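Aspartokinase 1, chloroplastic (Arabidopsis thaliana, PDB 2CDQ) catalyses the ATP-dependent phosphorylation of L-aspartate to 4-phospho-L-aspartate, the first step in making lysine, threonine, methionine and isoleucine. Local coordinates at residues D254-L259 / V308-N313; P273-D278 / P317-T322. All coordinates share one frame; numbering follows the deposited sequence.

Contacts 1 and 2 are neighbours in one mixed sheet, their centres 12 Å apart. Strand 306-310, which enters contact 1, runs antiparallel to strand 319-322 of contact 2. Val308 N lies 2.9 Å from Thr319 O, a probable hydrogen bond of that pairing. Thr319 OG1 also reaches into the loop 254-259, 3.1 Å from Val258 N. Side chains meet as well, with Val308 CG2 packed 4.2 Å from Ile321 CD1. Contact 1 lies nearer to Lys32, a probable ATP-binding residue: side chain to side chain, Val308 is about 9 Å from it and Ile321 about 12 Å. The side chain of Asp254 is about 12 Å from a bound lysine.

Contact 1: D254-L259 / V308-N313; sequences DVDGVL and VKNSYN
Val308 sets its CG1 methyl 3.9 Å from Gly257 CA, at the buried end of the contact. Gly257 closes an inverse gamma turn centred on Asp256, its N bonded to Val255 O. Lys309 points away, and its NZ bonds to Pro314 O. Asn310 points at the loop. Its CG is anti to the backbone N (chi1 -171°), on the side of the loop. Asn310 ND2 donates to Asp256 OD1 at 2.7 Å, meeting it from above the carboxylate plane. Ser311 OG sits beside Asp254 OD1 but bonds to Lys253 O. The Tyr312 ring brings CE1 to 3.5 Å from Asp254 OD1, with ring and carboxylate planes 50° apart. Asp254 OD2 has its own partner, a salt bridge to Arg43 from helix 41-53. Asn313 adds a second grip: its ND2 donates to Asp256 OD1 at 3.0 Å in a nearly straight bond. The two amides reach that oxygen from opposite faces of the carboxylate plane, so one acceptor ties together both ends of the 310-313 turn. Asn313 N closes this type I beta turn by bonding to Asn310 O. Strands 248-253 and 306-310 are parallel neighbours. The loop after strand 248-253 folds against the end of strand 306-310 and the beta turn that follows it, in the amino acid kinase fold.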
loop_
_atom_site.group_PDB
_atom_site.type_symbol
_atom_site.label_atom_id
_atom_site.label_comp_id
_atom_site.label_asym_id
_atom_site.label_seq_id
_atom_site.Cartn_x
_atom_site.Cartn_y
_atom_site.Cartn_z
ATOM N N ASP A 254 15.339 -27.405 -15.151
ATOM C CA ASP A 254 15.673 -27.769 -16.534
ATOM C C ASP A 254 16.388 -26.667 -17.329
ATOM O O ASP A 254 16.686 -26.842 -18.516
ATOM C CB ASP A 254 14.419 -28.227 -17.277
ATOM C CG ASP A 254 13.909 -29.567 -16.784
ATOM O OD1 ASP A 254 14.734 -30.412 -16.372
ATOM O OD2 ASP A 254 12.679 -29.779 -16.813
ATOM N N VAL A 255 16.671 -25.548 -16.664
ATOM C CA VAL A 255 17.365 -24.406 -17.267
ATOM C C VAL A 255 18.560 -23.995 -16.404
ATOM O O VAL A 255 18.716 -24.491 -15.287
ATOM C CB VAL A 255 16.422 -23.210 -17.431
ATOM C CG1 VAL A 255 15.377 -23.491 -18.508
ATOM C CG2 VAL A 255 15.764 -22.874 -16.104
ATOM N N ASP A 256 19.394 -23.087 -16.905
ATOM C CA ASP A 256 20.623 -22.706 -16.194
ATOM C C ASP A 256 20.395 -21.738 -15.007
ATOM O O ASP A 256 20.834 -20.579 -15.024
ATOM C CB ASP A 256 21.688 -22.173 -17.176
ATOM C CG ASP A 256 22.170 -23.238 -18.179
ATOM O OD1 ASP A 256 22.309 -24.419 -17.801
ATOM O OD2 ASP A 256 22.429 -22.885 -19.349
ATOM N N GLY A 257 19.706 -22.234 -13.980
ATOM C CA GLY A 257 19.475 -21.486 -12.744
ATOM C C GLY A 257 18.320 -20.502 -12.804
ATOM O O GLY A 257 17.240 -20.816 -13.321
ATOM N N VAL A 258 18.550 -19.315 -12.244
ATOM C CA VAL A 258 17.621 -18.202 -12.351
ATOM C C VAL A 258 18.082 -17.340 -13.524
ATOM O O VAL A 258 19.276 -17.042 -13.655
ATOM C CB VAL A 258 17.575 -17.379 -11.048
ATOM C CG1 VAL A 258 16.722 -16.130 -11.219
ATOM C CG2 VAL A 258 17.039 -18.226 -9.908
ATOM N N LEU A 259 17.136 -16.951 -14.377
ATOM C CA LEU A 259 17.463 -16.225 -15.600
ATOM C C LEU A 259 17.048 -14.767 -15.519
ATOM O O LEU A 259 16.338 -14.372 -14.603
ATOM C CB LEU A 259 16.820 -16.904 -16.802
ATOM C CG LEU A 259 17.169 -18.384 -16.963
ATOM C CD1 LEU A 259 16.139 -19.088 -17.813
ATOM C CD2 LEU A 259 18.557 -18.559 -17.551
ATOM N N VAL A 308 20.893 -23.394 -7.471
ATOM C CA VAL A 308 19.907 -23.809 -8.457
ATOM C C VAL A 308 20.643 -24.300 -9.699
ATOM O O VAL A 308 21.359 -23.533 -10.351
ATOM C CB VAL A 308 18.902 -22.684 -8.785
ATOM C CG1 VAL A 308 17.819 -23.192 -9.708
ATOM C CG2 VAL A 308 18.276 -22.146 -7.511
ATOM N N LYS A 309 20.466 -25.588 -10.004
ATOM C CA LYS A 309 21.227 -26.268 -11.055
ATOM C C LYS A 309 20.373 -26.769 -12.216
ATOM O O LYS A 309 19.160 -26.977 -12.081
ATOM C CB LYS A 309 22.023 -27.438 -10.472
ATOM C CG LYS A 309 23.076 -27.033 -9.460
ATOM C CD LYS A 309 24.094 -28.129 -9.225
ATOM C CE LYS A 309 25.230 -28.058 -10.233
ATOM N NZ LYS A 309 26.333 -28.996 -9.875
ATOM N N ASN A 310 21.032 -26.974 -13.353
ATOM C CA ASN A 310 20.393 -27.471 -14.562
ATOM C C ASN A 310 20.677 -28.961 -14.756
ATOM O O ASN A 310 21.830 -29.362 -14.902
ATOM C CB ASN A 310 20.898 -26.676 -15.771
ATOM C CG ASN A 310 20.123 -26.975 -17.040
ATOM O OD1 ASN A 310 19.097 -27.652 -17.013
ATOM N ND2 ASN A 310 20.613 -26.465 -18.162
ATOM N N SER A 311 19.627 -29.778 -14.755
ATOM C CA SER A 311 19.801 -31.220 -14.916
ATOM C C SER A 311 20.367 -31.567 -16.291
ATOM O O SER A 311 20.998 -32.607 -16.460
ATOM C CB SER A 311 18.518 -32.007 -14.599
ATOM O OG SER A 311 17.347 -31.335 -15.031
ATOM N N TYR A 312 20.163 -30.678 -17.258
ATOM C CA TYR A 312 20.727 -30.858 -18.592
ATOM C C TYR A 312 22.130 -30.269 -18.719
ATOM O O TYR A 312 22.741 -30.327 -19.789
ATOM C CB TYR A 312 19.801 -30.262 -19.654
ATOM C CG TYR A 312 18.518 -31.028 -19.832
ATOM C CD1 TYR A 312 17.315 -30.515 -19.365
ATOM C CD2 TYR A 312 18.503 -32.272 -20.461
ATOM C CE1 TYR A 312 16.126 -31.211 -19.523
ATOM C CE2 TYR A 312 17.317 -32.984 -20.622
ATOM C CZ TYR A 312 16.130 -32.444 -20.153
ATOM O OH TYR A 312 14.943 -33.129 -20.307
ATOM N N ASN A 313 22.644 -29.717 -17.622
ATOM C CA ASN A 313 23.943 -29.049 -17.621
ATOM C C ASN A 313 24.577 -29.122 -16.226
ATOM O O ASN A 313 24.877 -28.094 -15.614
ATOM C CB ASN A 313 23.759 -27.599 -18.085
ATOM C CG ASN A 313 25.067 -26.886 -18.348
ATOM O OD1 ASN A 313 26.125 -27.508 -18.437
ATOM N ND2 ASN A 313 24.998 -25.565 -18.474
#

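Contact 2: P273-D278 / P317-T322; sequences PYLTFD and PGTIIT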
loop_
_atom_site.group_PDB
_atom_site.type_symbol
_atom_site.label_atom_id
_atom_site.label_comp_id
_atom_site.label_asym_id
_atom_site.label_seq_id
_atom_site.Cartn_x
_atom_site.Cartn_y
_atom_site.Cartn_z
ATOM N N PRO A 273 24.234 -15.600 -12.425
ATOM C CA PRO A 273 25.212 -16.425 -11.693
ATOM C C PRO A 273 25.126 -16.332 -10.169
ATOM O O PRO A 273 25.233 -17.354 -9.492
ATOM C CB PRO A 273 26.571 -15.898 -12.185
ATOM C CG PRO A 273 26.284 -14.581 -12.824
ATOM C CD PRO A 273 24.904 -14.696 -13.379
ATOM N N TYR A 274 24.929 -15.125 -9.642
ATOM C CA TYR A 274 24.916 -14.918 -8.194
ATOM C C TYR A 274 23.677 -14.167 -7.733
ATOM O O TYR A 274 23.230 -13.215 -8.383
ATOM C CB TYR A 274 26.173 -14.171 -7.737
ATOM C CG TYR A 274 27.462 -14.763 -8.259
ATOM C CD1 TYR A 274 28.131 -14.179 -9.336
ATOM C CD2 TYR A 274 28.006 -15.916 -7.683
ATOM C CE1 TYR A 274 29.306 -14.722 -9.825
ATOM C CE2 TYR A 274 29.186 -16.466 -8.165
ATOM C CZ TYR A 274 29.829 -15.865 -9.234
ATOM O OH TYR A 274 31.000 -16.405 -9.712
ATOM N N LEU A 275 23.139 -14.600 -6.597
ATOM C CA LEU A 275 21.941 -14.004 -6.041
ATOM C C LEU A 275 22.048 -13.887 -4.525
ATOM O O LEU A 275 22.773 -14.644 -3.873
ATOM C CB LEU A 275 20.734 -14.856 -6.418
ATOM C CG LEU A 275 19.442 -14.192 -6.901
ATOM C CD1 LEU A 275 19.671 -13.353 -8.151
ATOM C CD2 LEU A 275 18.412 -15.270 -7.175
ATOM N N THR A 276 21.320 -12.928 -3.973
ATOM C CA THR A 276 21.263 -12.713 -2.535
ATOM C C THR A 276 19.977 -13.341 -2.004
ATOM O O THR A 276 18.961 -13.347 -2.701
ATOM C CB THR A 276 21.312 -11.196 -2.235
ATOM O OG1 THR A 276 22.614 -10.695 -2.563
ATOM C CG2 THR A 276 21.020 -10.889 -0.785
ATOM N N PHE A 277 20.013 -13.877 -0.785
ATOM C CA PHE A 277 18.800 -14.409 -0.152
ATOM C C PHE A 277 17.631 -13.418 -0.168
ATOM O O PHE A 277 16.469 -13.828 -0.255
ATOM C CB PHE A 277 19.076 -14.859 1.282
ATOM C CG PHE A 277 19.628 -16.248 1.388
ATOM C CD1 PHE A 277 20.949 -16.453 1.764
ATOM C CD2 PHE A 277 18.825 -17.354 1.121
ATOM C CE1 PHE A 277 21.470 -17.742 1.870
ATOM C CE2 PHE A 277 19.333 -18.647 1.222
ATOM C CZ PHE A 277 20.659 -18.842 1.597
ATOM N N ASP A 278 17.949 -12.123 -0.072
ATOM C CA ASP A 278 16.956 -11.050 -0.175
ATOM C C ASP A 278 16.465 -10.889 -1.601
ATOM O O ASP A 278 15.275 -10.699 -1.837
ATOM C CB ASP A 278 17.522 -9.714 0.323
ATOM C CG ASP A 278 17.537 -9.613 1.844
ATOM O OD1 ASP A 278 18.459 -8.960 2.386
ATOM O OD2 ASP A 278 16.634 -10.187 2.500
ATOM N N PRO A 317 27.914 -24.105 -12.930
ATOM C CA PRO A 317 27.647 -23.429 -11.647
ATOM C C PRO A 317 26.164 -23.140 -11.367
ATOM O O PRO A 317 25.694 -23.377 -10.251
ATOM C CB PRO A 317 28.436 -22.115 -11.768
ATOM C CG PRO A 317 28.663 -21.927 -13.246
ATOM C CD PRO A 317 28.815 -23.308 -13.787
ATOM N N GLY A 318 25.442 -22.641 -12.369
ATOM C CA GLY A 318 24.042 -22.276 -12.202
ATOM C C GLY A 318 23.887 -20.948 -11.483
ATOM O O GLY A 318 24.388 -19.922 -11.946
ATOM N N THR A 319 23.189 -20.975 -10.349
ATOM C CA THR A 319 22.956 -19.785 -9.537
ATOM C C THR A 319 23.163 -20.128 -8.065
ATOM O O THR A 319 22.443 -20.968 -7.518
ATOM C CB THR A 319 21.529 -19.226 -9.763
ATOM O OG1 THR A 319 21.422 -18.719 -11.096
ATOM C CG2 THR A 319 21.217 -18.102 -8.798
ATOM N N ILE A 320 24.154 -19.493 -7.436
ATOM C CA ILE A 320 24.382 -19.664 -5.998
ATOM C C ILE A 320 23.704 -18.527 -5.254
ATOM O O ILE A 320 23.984 -17.351 -5.510
ATOM C CB ILE A 320 25.894 -19.711 -5.583
ATOM C CG1 ILE A 320 26.736 -20.498 -6.584
ATOM C CG2 ILE A 320 26.067 -20.357 -4.217
ATOM C CD1 ILE A 320 27.653 -19.647 -7.441
ATOM N N ILE A 321 22.803 -18.880 -4.343
ATOM C CA ILE A 321 22.168 -17.896 -3.479
ATOM C C ILE A 321 22.899 -17.846 -2.135
ATOM O O ILE A 321 22.971 -18.849 -1.415
ATOM C CB ILE A 321 20.672 -18.182 -3.274
ATOM C CG1 ILE A 321 19.986 -18.434 -4.621
ATOM C CG2 ILE A 321 20.017 -17.021 -2.529
ATOM C CD1 ILE A 321 18.661 -19.186 -4.518
ATOM N N THR A 322 23.453 -16.675 -1.824
ATOM C CA THR A 322 24.229 -16.461 -0.598
ATOM C C THR A 322 23.723 -15.236 0.165
ATOM O O THR A 322 22.905 -14.466 -0.355
ATOM C CB THR A 322 25.751 -16.305 -0.892
ATOM O OG1 THR A 322 25.952 -15.335 -1.927
ATOM C CG2 THR A 322 26.376 -17.637 -1.326
#
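Tyr274 and Ile320 are paired across two parallel strands, 274-276 and 319-322, in the mixed sheet of the kinase domain. The short strand axes lie 4.7 Å apart, with their directions 27° from parallel. Four backbone bonds join the two segments: Ile320 N to Pro273 O, Leu275 N to Ile320 O, Thr322 N to Leu275 O, and Phe277 N to Thr322 O. The last extends the pairing into the first turn of helix 277-287. CA-H...O contacts supplement it, among them Thr276 CA to Thr322 O at 3.2 Å. Thr319 OG1 bonds to Val272 O.

Tyr274, Ile320, Thr276 and Thr322 share one face of the sheet. Tyr274 and Ile320 lie side by side and point the same way. Ile320 has CG1 anti to the carbonyl carbon, and chi2 of 108° turns CD1 to the tyrosine. The methyl stops 3.6 Å from Tyr274 CE2, approaching the ring obliquely. Thr322 OG1 bonds to Thr324 O, beyond the strand.

The opposite face carries Leu275 and Ile321, both buried. Leu275 CB is 4.1 Å from Ile321 CG1 and equally far from Thr319 CG2. Helix 277-287 packs on this face: Ala280 touches both Leu275 and Ile321, and Leu283 touches Leu275.

Phe277 starts the helix, and its side chain crosses that of Ile321 at about a right angle. Its side chain also touches Met296, Ala299 and Arg300 of helix 293-302. Ile321 CG2, anti to its backbone N, lies 3.6 Å from Phe277 N. The same methyl makes a CH-pi contact, 4.1 Å from the Phe277 ring centroid and 19° off the ring normal, over the face but offset toward the rim.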